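Local atomic coordinates of syndapin (Drosophila melanogaster, PDB entry 3I2W), a protein that probably takes part in endocytosis, binding phospholipid membranes through its dimeric F-BAR domain and regulating the internalization of plasma membrane proteins. Residues B[94-106]-B[221-235]. Sequence-based numbering, arbitrary orientation.
Sequences VNSQIKTWQKENY and FEKTRLQFFKEILFN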
ATOM      1  N   VAL B  94       3.464 -15.571   8.327  1.00 33.47           N
ATOM      2  CA  VAL B  94       2.174 -16.021   7.898  1.00 30.81           C
ATOM      3  C   VAL B  94       2.246 -16.902   6.661  1.00 29.97           C
ATOM      4  O   VAL B  94       1.809 -18.040   6.686  1.00 29.81           O
ATOM      5  CB  VAL B  94       1.232 -14.850   7.715  1.00 30.79           C
ATOM      6  CG1 VAL B  94      -0.157 -15.341   7.395  1.00 30.77           C
ATOM      7  CG2 VAL B  94       1.194 -14.037   8.991  1.00 31.37           C
ATOM      8  N   ASN B  95       2.816 -16.419   5.572  1.00 28.53           N
ATOM      9  CA  ASN B  95       2.741 -17.238   4.403  1.00 27.38           C
ATOM     10  C   ASN B  95       3.364 -18.632   4.584  1.00 26.78           C
ATOM     11  O   ASN B  95       2.788 -19.571   4.167  1.00 26.95           O
ATOM     12  CB  ASN B  95       3.169 -16.503   3.130  1.00 26.56           C
ATOM     13  CG  ASN B  95       1.985 -16.009   2.330  1.00 26.67           C
ATOM     14  OD1 ASN B  95       0.839 -16.224   2.706  1.00 30.72           O
ATOM     15  ND2 ASN B  95       2.244 -15.286   1.257  1.00 26.84           N
ATOM     16  N   SER B  96       4.515 -18.749   5.223  1.00 26.61           N
ATOM     17  CA  SER B  96       5.201 -20.030   5.457  1.00 26.25           C
ATOM     18  C   SER B  96       4.325 -21.010   6.226  1.00 25.80           C
ATOM     19  O   SER B  96       4.384 -22.235   5.997  1.00 26.30           O
ATOM     20  CB  SER B  96       6.407 -19.791   6.340  1.00 26.21           C
ATOM     21  OG  SER B  96       5.906 -19.195   7.542  1.00 28.27           O
ATOM     22  N   GLN B  97       3.535 -20.489   7.158  1.00 24.22           N
ATOM     23  CA  GLN B  97       2.667 -21.360   7.900  1.00 22.78           C
ATOM     24  C   GLN B  97       1.723 -22.024   6.930  1.00 22.11           C
ATOM     25  O   GLN B  97       1.569 -23.196   6.959  1.00 23.45           O
ATOM     26  CB  GLN B  97       1.846 -20.568   8.857  1.00 22.61           C
ATOM     27  CG  GLN B  97       2.395 -20.434  10.212  1.00 22.39           C
ATOM     28  CD  GLN B  97       1.349 -19.802  11.126  1.00 24.27           C
ATOM     29  OE1 GLN B  97       0.691 -20.523  11.865  1.00 30.73           O
ATOM     30  NE2 GLN B  97       1.138 -18.484  11.030  1.00 14.95           N
ATOM     31  N   ILE B  98       1.070 -21.247   6.092  1.00 21.30           N
ATOM     32  CA  ILE B  98       0.175 -21.755   5.107  1.00 20.28           C
ATOM     33  C   ILE B  98       0.900 -22.647   4.159  1.00 21.00           C
ATOM     34  O   ILE B  98       0.440 -23.739   3.856  1.00 22.46           O
ATOM     35  CB  ILE B  98      -0.510 -20.635   4.338  1.00 19.29           C
ATOM     36  CG1 ILE B  98      -1.246 -19.753   5.339  1.00 17.98           C
ATOM     37  CG2 ILE B  98      -1.533 -21.227   3.335  1.00 17.97           C
ATOM     38  CD1 ILE B  98      -1.828 -18.496   4.715  1.00 19.76           C
ATOM     39  N   LYS B  99       2.042 -22.218   3.675  1.00 21.85           N
ATOM     40  CA  LYS B  99       2.797 -23.066   2.803  1.00 22.35           C
ATOM     41  C   LYS B  99       2.962 -24.509   3.419  1.00 22.57           C
ATOM     42  O   LYS B  99       2.927 -25.522   2.721  1.00 21.35           O
ATOM     43  CB  LYS B  99       4.119 -22.395   2.455  1.00 21.26           C
ATOM     44  CG  LYS B  99       4.994 -23.334   1.636  1.00 24.25           C
ATOM     45  CD  LYS B  99       5.803 -22.670   0.617  1.00 25.51           C
ATOM     46  CE  LYS B  99       7.215 -23.222   0.673  1.00 32.21           C
ATOM     47  NZ  LYS B  99       8.054 -22.847  -0.554  1.00 39.36           N
ATOM     48  N   THR B 100       3.107 -24.547   4.745  1.00 22.93           N
ATOM     49  CA  THR B 100       3.426 -25.741   5.473  1.00 22.52           C
ATOM     50  C   THR B 100       2.215 -26.623   5.588  1.00 23.85           C
ATOM     51  O   THR B 100       2.290 -27.845   5.288  1.00 26.38           O
ATOM     52  CB  THR B 100       4.032 -25.440   6.855  1.00 21.89           C
ATOM     53  OG1 THR B 100       5.462 -25.448   6.760  1.00 20.29           O
ATOM     54  CG2 THR B 100       3.693 -26.528   7.838  1.00 23.28           C
ATOM     55  N   TRP B 101       1.117 -26.052   6.042  1.00 22.84           N
ATOM     56  CA  TRP B 101      -0.095 -26.789   6.216  1.00 22.98           C
ATOM     57  C   TRP B 101      -0.502 -27.418   4.892  1.00 23.96           C
ATOM     58  O   TRP B 101      -0.867 -28.580   4.823  1.00 24.25           O
ATOM     59  CB  TRP B 101      -1.112 -25.791   6.672  1.00 22.53           C
ATOM     60  CG  TRP B 101      -2.336 -26.322   7.238  1.00 22.61           C
ATOM     61  CD1 TRP B 101      -2.614 -26.467   8.557  1.00 23.21           C
ATOM     62  CD2 TRP B 101      -3.539 -26.643   6.538  1.00 24.23           C
ATOM     63  NE1 TRP B 101      -3.903 -26.907   8.736  1.00 22.52           N
ATOM     64  CE2 TRP B 101      -4.499 -27.027   7.514  1.00 23.62           C
ATOM     65  CE3 TRP B 101      -3.906 -26.655   5.183  1.00 24.91           C
ATOM     66  CZ2 TRP B 101      -5.787 -27.459   7.181  1.00 22.69           C
ATOM     67  CZ3 TRP B 101      -5.218 -27.073   4.849  1.00 25.26           C
ATOM     68  CH2 TRP B 101      -6.128 -27.483   5.851  1.00 24.32           C
ATOM     69  N   GLN B 102      -0.402 -26.639   3.826  1.00 24.88           N
ATOM     70  CA  GLN B 102      -0.812 -27.086   2.534  1.00 25.99           C
ATOM     71  C   GLN B 102       0.047 -28.276   2.072  1.00 26.16           C
ATOM     72  O   GLN B 102      -0.469 -29.177   1.477  1.00 26.65           O
ATOM     73  CB  GLN B 102      -0.751 -25.911   1.538  1.00 26.64           C
ATOM     74  CG  GLN B 102      -0.982 -26.309   0.066  1.00 29.23           C
ATOM     75  CD  GLN B 102      -0.812 -25.169  -0.914  1.00 32.34           C
ATOM     76  OE1 GLN B 102       0.216 -24.531  -0.950  1.00 37.56           O
ATOM     77  NE2 GLN B 102      -1.827 -24.919  -1.723  1.00 34.75           N
ATOM     78  N   LYS B 103       1.352 -28.245   2.300  1.00 26.55           N
ATOM     79  CA  LYS B 103       2.212 -29.353   2.041  1.00 28.28           C
ATOM     80  C   LYS B 103       1.763 -30.568   2.847  1.00 29.04           C
ATOM     81  O   LYS B 103       1.842 -31.676   2.371  1.00 29.17           O
ATOM     82  CB  LYS B 103       3.614 -28.983   2.486  1.00 29.12           C
ATOM     83  CG  LYS B 103       4.668 -30.082   2.276  1.00 32.91           C
ATOM     84  CD  LYS B 103       6.066 -29.774   2.927  1.00 38.95           C
ATOM     85  CE  LYS B 103       7.017 -31.048   2.806  1.00 47.03           C
ATOM     86  NZ  LYS B 103       8.524 -30.722   2.651  1.00 52.36           N
ATOM     87  N   GLU B 104       1.269 -30.356   4.065  1.00 29.53           N
ATOM     88  CA  GLU B 104       1.081 -31.468   4.981  1.00 30.24           C
ATOM     89  C   GLU B 104      -0.209 -32.171   4.792  1.00 30.10           C
ATOM     90  O   GLU B 104      -0.313 -33.332   5.144  1.00 30.20           O
ATOM     91  CB  GLU B 104       1.236 -31.063   6.438  1.00 30.29           C
ATOM     92  CG  GLU B 104       2.675 -31.313   6.859  1.00 34.22           C
ATOM     93  CD  GLU B 104       3.107 -30.527   8.096  1.00 40.07           C
ATOM     94  OE1 GLU B 104       2.262 -29.967   8.862  1.00 39.11           O
ATOM     95  OE2 GLU B 104       4.339 -30.485   8.300  1.00 45.33           O
ATOM     96  N   ASN B 105      -1.173 -31.494   4.190  1.00 29.36           N
ATOM     97  CA  ASN B 105      -2.498 -32.040   4.088  1.00 27.71           C
ATOM     98  C   ASN B 105      -2.944 -32.388   2.716  1.00 26.88           C
ATOM     99  O   ASN B 105      -4.077 -32.832   2.575  1.00 27.12           O
ATOM    100  CB  ASN B 105      -3.486 -31.046   4.624  1.00 27.91           C
ATOM    101  CG  ASN B 105      -3.283 -30.794   6.054  1.00 27.06           C
ATOM    102  OD1 ASN B 105      -3.691 -31.579   6.883  1.00 23.66           O
ATOM    103  ND2 ASN B 105      -2.656 -29.677   6.371  1.00 29.74           N
ATOM    104  N   TYR B 106      -2.110 -32.150   1.712  1.00 25.76           N
ATOM    105  CA  TYR B 106      -2.467 -32.464   0.342  1.00 25.77           C
ATOM    106  C   TYR B 106      -1.253 -33.108  -0.287  1.00 27.07           C
ATOM    107  O   TYR B 106      -0.163 -32.596  -0.187  1.00 28.55           O
ATOM    108  CB  TYR B 106      -2.918 -31.209  -0.424  1.00 25.15           C
ATOM    109  CG  TYR B 106      -4.109 -30.461   0.203  1.00 22.71           C
ATOM    110  CD1 TYR B 106      -5.403 -30.931   0.073  1.00 22.94           C
ATOM    111  CD2 TYR B 106      -3.926 -29.317   0.965  1.00 22.70           C
ATOM    112  CE1 TYR B 106      -6.507 -30.260   0.668  1.00 24.75           C
ATOM    113  CE2 TYR B 106      -5.018 -28.632   1.549  1.00 22.14           C
ATOM    114  CZ  TYR B 106      -6.280 -29.115   1.379  1.00 24.27           C
ATOM    115  OH  TYR B 106      -7.315 -28.480   1.945  1.00 27.38           O
ATOM    116  N   PHE B 221     -12.407 -32.951   7.988  1.00 27.97           N
ATOM    117  CA  PHE B 221     -11.293 -32.287   7.366  1.00 29.06           C
ATOM    118  C   PHE B 221     -11.611 -30.864   7.071  1.00 29.20           C
ATOM    119  O   PHE B 221     -10.830 -30.002   7.380  1.00 31.30           O
ATOM    120  CB  PHE B 221     -10.922 -32.923   6.082  1.00 29.05           C
ATOM    121  CG  PHE B 221      -9.691 -32.357   5.505  1.00 32.50           C
ATOM    122  CD1 PHE B 221      -8.504 -32.439   6.206  1.00 38.24           C
ATOM    123  CD2 PHE B 221      -9.701 -31.756   4.273  1.00 33.71           C
ATOM    124  CE1 PHE B 221      -7.342 -31.921   5.682  1.00 38.53           C
ATOM    125  CE2 PHE B 221      -8.574 -31.249   3.742  1.00 35.97           C
ATOM    126  CZ  PHE B 221      -7.385 -31.319   4.441  1.00 39.24           C
ATOM    127  N   GLU B 222     -12.766 -30.599   6.496  1.00 28.75           N
ATOM    128  CA  GLU B 222     -13.107 -29.263   6.222  1.00 27.60           C
ATOM    129  C   GLU B 222     -13.099 -28.469   7.510  1.00 28.26           C
ATOM    130  O   GLU B 222     -12.568 -27.397   7.502  1.00 30.51           O
ATOM    131  CB  GLU B 222     -14.435 -29.184   5.509  1.00 27.01           C
ATOM    132  CG  GLU B 222     -14.779 -27.828   4.960  1.00 25.77           C
ATOM    133  CD  GLU B 222     -13.820 -27.357   3.903  1.00 31.84           C
ATOM    134  OE1 GLU B 222     -13.982 -26.220   3.438  1.00 35.81           O
ATOM    135  OE2 GLU B 222     -12.863 -28.079   3.525  1.00 38.82           O
ATOM    136  N   LYS B 223     -13.651 -28.965   8.612  1.00 28.08           N
ATOM    137  CA  LYS B 223     -13.772 -28.169   9.858  1.00 28.19           C
ATOM    138  C   LYS B 223     -12.420 -27.587  10.195  1.00 27.99           C
ATOM    139  O   LYS B 223     -12.271 -26.418  10.426  1.00 28.03           O
ATOM    140  CB  LYS B 223     -14.231 -29.053  11.023  1.00 27.98           C
ATOM    141  CG  LYS B 223     -14.547 -28.322  12.320  1.00 30.54           C
ATOM    142  CD  LYS B 223     -14.519 -29.285  13.504  1.00 34.68           C
ATOM    143  CE  LYS B 223     -15.513 -28.883  14.639  1.00 38.62           C
ATOM    144  NZ  LYS B 223     -15.094 -29.561  15.960  1.00 40.15           N
ATOM    145  N   THR B 224     -11.437 -28.458  10.171  1.00 27.81           N
ATOM    146  CA  THR B 224     -10.090 -28.164  10.369  1.00 28.59           C
ATOM    147  C   THR B 224      -9.520 -27.071   9.473  1.00 29.40           C
ATOM    148  O   THR B 224      -8.767 -26.209   9.930  1.00 29.81           O
ATOM    149  CB  THR B 224      -9.401 -29.461  10.123  1.00 28.94           C
ATOM    150  OG1 THR B 224      -9.238 -30.097  11.380  1.00 30.17           O
ATOM    151  CG2 THR B 224      -8.006 -29.328   9.462  1.00 30.53           C
ATOM    152  N   ARG B 225      -9.821 -27.125   8.180  1.00 29.82           N
ATOM    153  CA  ARG B 225      -9.316 -26.109   7.276  1.00 28.69           C
ATOM    154  C   ARG B 225      -9.920 -24.802   7.698  1.00 27.87           C
ATOM    155  O   ARG B 225      -9.221 -23.789   7.788  1.00 27.95           O
ATOM    156  CB  ARG B 225      -9.665 -26.394   5.811  1.00 29.06           C
ATOM    157  CG  ARG B 225      -8.948 -25.385   4.862  1.00 27.73           C
ATOM    158  CD  ARG B 225      -9.433 -25.417   3.473  1.00 23.65           C
ATOM    159  NE  ARG B 225     -10.854 -25.063   3.380  1.00 28.85           N
ATOM    160  CZ  ARG B 225     -11.341 -23.818   3.355  1.00 29.19           C
ATOM    161  NH1 ARG B 225     -10.529 -22.782   3.452  1.00 32.29           N
ATOM    162  NH2 ARG B 225     -12.648 -23.604   3.263  1.00 24.50           N
ATOM    163  N   LEU B 226     -11.217 -24.813   7.963  1.00 26.80           N
ATOM    164  CA  LEU B 226     -11.861 -23.551   8.267  1.00 26.99           C
ATOM    165  C   LEU B 226     -11.308 -22.975   9.575  1.00 27.06           C
ATOM    166  O   LEU B 226     -11.310 -21.781   9.764  1.00 27.38           O
ATOM    167  CB  LEU B 226     -13.370 -23.669   8.336  1.00 25.87           C
ATOM    168  CG  LEU B 226     -14.087 -24.108   7.080  1.00 26.75           C
ATOM    169  CD1 LEU B 226     -15.472 -24.295   7.491  1.00 32.23           C
ATOM    170  CD2 LEU B 226     -14.128 -23.073   6.017  1.00 28.46           C
ATOM    171  N   GLN B 227     -10.855 -23.825  10.479  1.00 26.35           N
ATOM    172  CA  GLN B 227     -10.375 -23.336  11.724  1.00 26.37           C
ATOM    173  C   GLN B 227      -9.016 -22.697  11.458  1.00 26.74           C
ATOM    174  O   GLN B 227      -8.756 -21.545  11.812  1.00 28.40           O
ATOM    175  CB  GLN B 227     -10.329 -24.459  12.775  1.00 26.24           C
ATOM    176  CG  GLN B 227     -11.717 -24.942  13.150  1.00 27.13           C
ATOM    177  CD  GLN B 227     -11.819 -25.952  14.334  1.00 30.71           C
ATOM    178  OE1 GLN B 227     -12.788 -25.864  15.101  1.00 32.83           O
ATOM    179  NE2 GLN B 227     -10.874 -26.924  14.453  1.00 27.82           N
ATOM    180  N   PHE B 228      -8.159 -23.429  10.785  1.00 26.48           N
ATOM    181  CA  PHE B 228      -6.881 -22.931  10.394  1.00 26.04           C
ATOM    182  C   PHE B 228      -7.012 -21.585   9.706  1.00 26.80           C
ATOM    183  O   PHE B 228      -6.355 -20.636  10.116  1.00 27.40           O
ATOM    184  CB  PHE B 228      -6.267 -23.935   9.469  1.00 25.02           C
ATOM    185  CG  PHE B 228      -4.945 -23.557   8.983  1.00 23.86           C
ATOM    186  CD1 PHE B 228      -3.881 -23.509   9.834  1.00 24.57           C
ATOM    187  CD2 PHE B 228      -4.748 -23.254   7.658  1.00 23.38           C
ATOM    188  CE1 PHE B 228      -2.632 -23.163   9.362  1.00 22.88           C
ATOM    189  CE2 PHE B 228      -3.522 -22.920   7.185  1.00 20.74           C
ATOM    190  CZ  PHE B 228      -2.465 -22.865   8.036  1.00 24.59           C
ATOM    191  N   PHE B 229      -7.862 -21.485   8.691  1.00 27.00           N
ATOM    192  CA  PHE B 229      -7.969 -20.217   7.985  1.00 27.58           C
ATOM    193  C   PHE B 229      -8.380 -19.093   8.913  1.00 28.46           C
ATOM    194  O   PHE B 229      -7.906 -17.979   8.767  1.00 29.18           O
ATOM    195  CB  PHE B 229      -8.911 -20.303   6.772  1.00 26.64           C
ATOM    196  CG  PHE B 229      -8.248 -20.825   5.510  1.00 24.01           C
ATOM    197  CD1 PHE B 229      -8.452 -20.198   4.316  1.00 23.99           C
ATOM    198  CD2 PHE B 229      -7.437 -21.953   5.525  1.00 21.88           C
ATOM    199  CE1 PHE B 229      -7.845 -20.681   3.168  1.00 23.64           C
ATOM    200  CE2 PHE B 229      -6.840 -22.441   4.390  1.00 18.89           C
ATOM    201  CZ  PHE B 229      -7.052 -21.841   3.224  1.00 20.67           C
ATOM    202  N   LYS B 230      -9.235 -19.382   9.889  1.00 29.73           N
ATOM    203  CA  LYS B 230      -9.622 -18.365  10.844  1.00 29.92           C
ATOM    204  C   LYS B 230      -8.389 -17.831  11.630  1.00 31.47           C
ATOM    205  O   LYS B 230      -8.270 -16.622  11.897  1.00 32.96           O
ATOM    206  CB  LYS B 230     -10.693 -18.895  11.771  1.00 28.59           C
ATOM    207  CG  LYS B 230     -11.458 -17.782  12.394  1.00 27.24           C
ATOM    208  CD  LYS B 230     -12.003 -18.188  13.750  1.00 28.59           C
ATOM    209  CE  LYS B 230     -12.791 -17.037  14.367  1.00 31.85           C
ATOM    210  NZ  LYS B 230     -14.215 -17.318  14.542  1.00 26.99           N
ATOM    211  N   GLU B 231      -7.452 -18.725  11.941  1.00 31.35           N
ATOM    212  CA  GLU B 231      -6.352 -18.362  12.751  1.00 31.84           C
ATOM    213  C   GLU B 231      -5.385 -17.493  12.021  1.00 30.99           C
ATOM    214  O   GLU B 231      -4.843 -16.559  12.591  1.00 31.69           O
ATOM    215  CB  GLU B 231      -5.588 -19.617  13.194  1.00 32.59           C
ATOM    216  CG  GLU B 231      -6.364 -20.494  14.281  1.00 39.71           C
ATOM    217  CD  GLU B 231      -7.238 -19.560  15.274  1.00 48.77           C
ATOM    218  OE1 GLU B 231      -6.537 -18.680  15.974  1.00 42.52           O
ATOM    219  OE2 GLU B 231      -8.582 -19.713  15.311  1.00 48.24           O
ATOM    220  N   ILE B 232      -5.093 -17.877  10.788  1.00 29.87           N
ATOM    221  CA  ILE B 232      -4.163 -17.194   9.916  1.00 27.64           C
ATOM    222  C   ILE B 232      -4.729 -15.798   9.670  1.00 27.36           C
ATOM    223  O   ILE B 232      -4.042 -14.813   9.840  1.00 26.96           O
ATOM    224  CB  ILE B 232      -4.066 -17.955   8.604  1.00 27.51           C
ATOM    225  CG1 ILE B 232      -3.274 -19.233   8.766  1.00 26.72           C
ATOM    226  CG2 ILE B 232      -3.526 -17.121   7.504  1.00 26.30           C
ATOM    227  CD1 ILE B 232      -1.896 -19.028   9.172  1.00 31.63           C
ATOM    228  N   LEU B 233      -5.999 -15.701   9.321  1.00 26.31           N
ATOM    229  CA  LEU B 233      -6.599 -14.398   9.314  1.00 25.92           C
ATOM    230  C   LEU B 233      -6.276 -13.536  10.555  1.00 26.01           C
ATOM    231  O   LEU B 233      -5.877 -12.397  10.381  1.00 27.57           O
ATOM    232  CB  LEU B 233      -8.090 -14.455   9.010  1.00 25.70           C
ATOM    233  CG  LEU B 233      -8.438 -14.858   7.581  1.00 24.24           C
ATOM    234  CD1 LEU B 233      -9.886 -14.677   7.314  1.00 25.73           C
ATOM    235  CD2 LEU B 233      -7.669 -14.054   6.601  1.00 26.33           C
ATOM    236  N   PHE B 234      -6.413 -14.030  11.775  1.00 25.62           N
ATOM    237  CA  PHE B 234      -5.954 -13.272  12.943  1.00 25.76           C
ATOM    238  C   PHE B 234      -4.469 -13.002  12.888  1.00 26.79           C
ATOM    239  O   PHE B 234      -4.000 -11.920  13.270  1.00 29.01           O
ATOM    240  CB  PHE B 234      -6.189 -14.026  14.241  1.00 25.75           C
ATOM    241  CG  PHE B 234      -7.634 -14.016  14.739  1.00 25.48           C
ATOM    242  CD1 PHE B 234      -8.304 -12.839  15.007  1.00 24.28           C
ATOM    243  CD2 PHE B 234      -8.287 -15.194  15.006  1.00 24.67           C
ATOM    244  CE1 PHE B 234      -9.609 -12.835  15.487  1.00 22.11           C
ATOM    245  CE2 PHE B 234      -9.599 -15.188  15.501  1.00 25.70           C
ATOM    246  CZ  PHE B 234     -10.250 -14.006  15.733  1.00 24.40           C
ATOM    247  N   ASN B 235      -3.694 -13.968  12.437  1.00 26.52           N
ATOM    248  CA  ASN B 235      -2.277 -13.762  12.380  1.00 25.81           C
ATOM    249  C   ASN B 235      -1.994 -12.622  11.422  1.00 26.07           C
ATOM    250  O   ASN B 235      -1.155 -11.806  11.699  1.00 26.83           O
ATOM    251  CB  ASN B 235      -1.594 -15.016  11.894  1.00 25.72           C
ATOM    252  CG  ASN B 235      -1.540 -16.112  12.948  1.00 27.06           C
ATOM    253  OD1 ASN B 235      -1.038 -17.185  12.694  1.00 34.39           O
ATOM    254  ND2 ASN B 235      -2.046 -15.853  14.105  1.00 29.74           N
TER
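Trp101 and Phe228 lie flat on each other: the five-membered ring of the indole and the phenyl ring stack face to face, centroids 3.6 Å apart and planes at 10°. With CG anti to the backbone N (chi1 -165°), the Trp101 side chain carries its indole across to Phe228, which comes from the facing helix in the opposing sense. The six-membered end of the indole reaches further, CH2 lying 3.7 Å from Arg225 CG, while Thr224 CG2 meets the ring edge. Asn105 ND2 covers the opposite indole face and donates to Trp101 O, 2.6 Å away. Replacing Trp101 by an alanine is likely to strip Phe228 of its stacking partner and open a gap between Phe228 and Asn105. Beyond Asn105, Phe221 directs its edge at the face of Tyr106 in an offset edge-to-face pair, planes at 81°. Toward the other end, Ile232 CG2 packs on Ile98 CD1 (3.5 Å) and Val94 CG1, and Gln97 NE2 gives Asn235 OD1 a straight hydrogen bond of 3.0 Å. Further out, Arg225 forms salt bridges with Glu222 of its own helix and Glu61 of the second subunit. The segment axes run nearly antiparallel and approach to 10.5 Å, joining helices 63-105 and 169-240 in the elongated helical bundle of the F-BAR dimer.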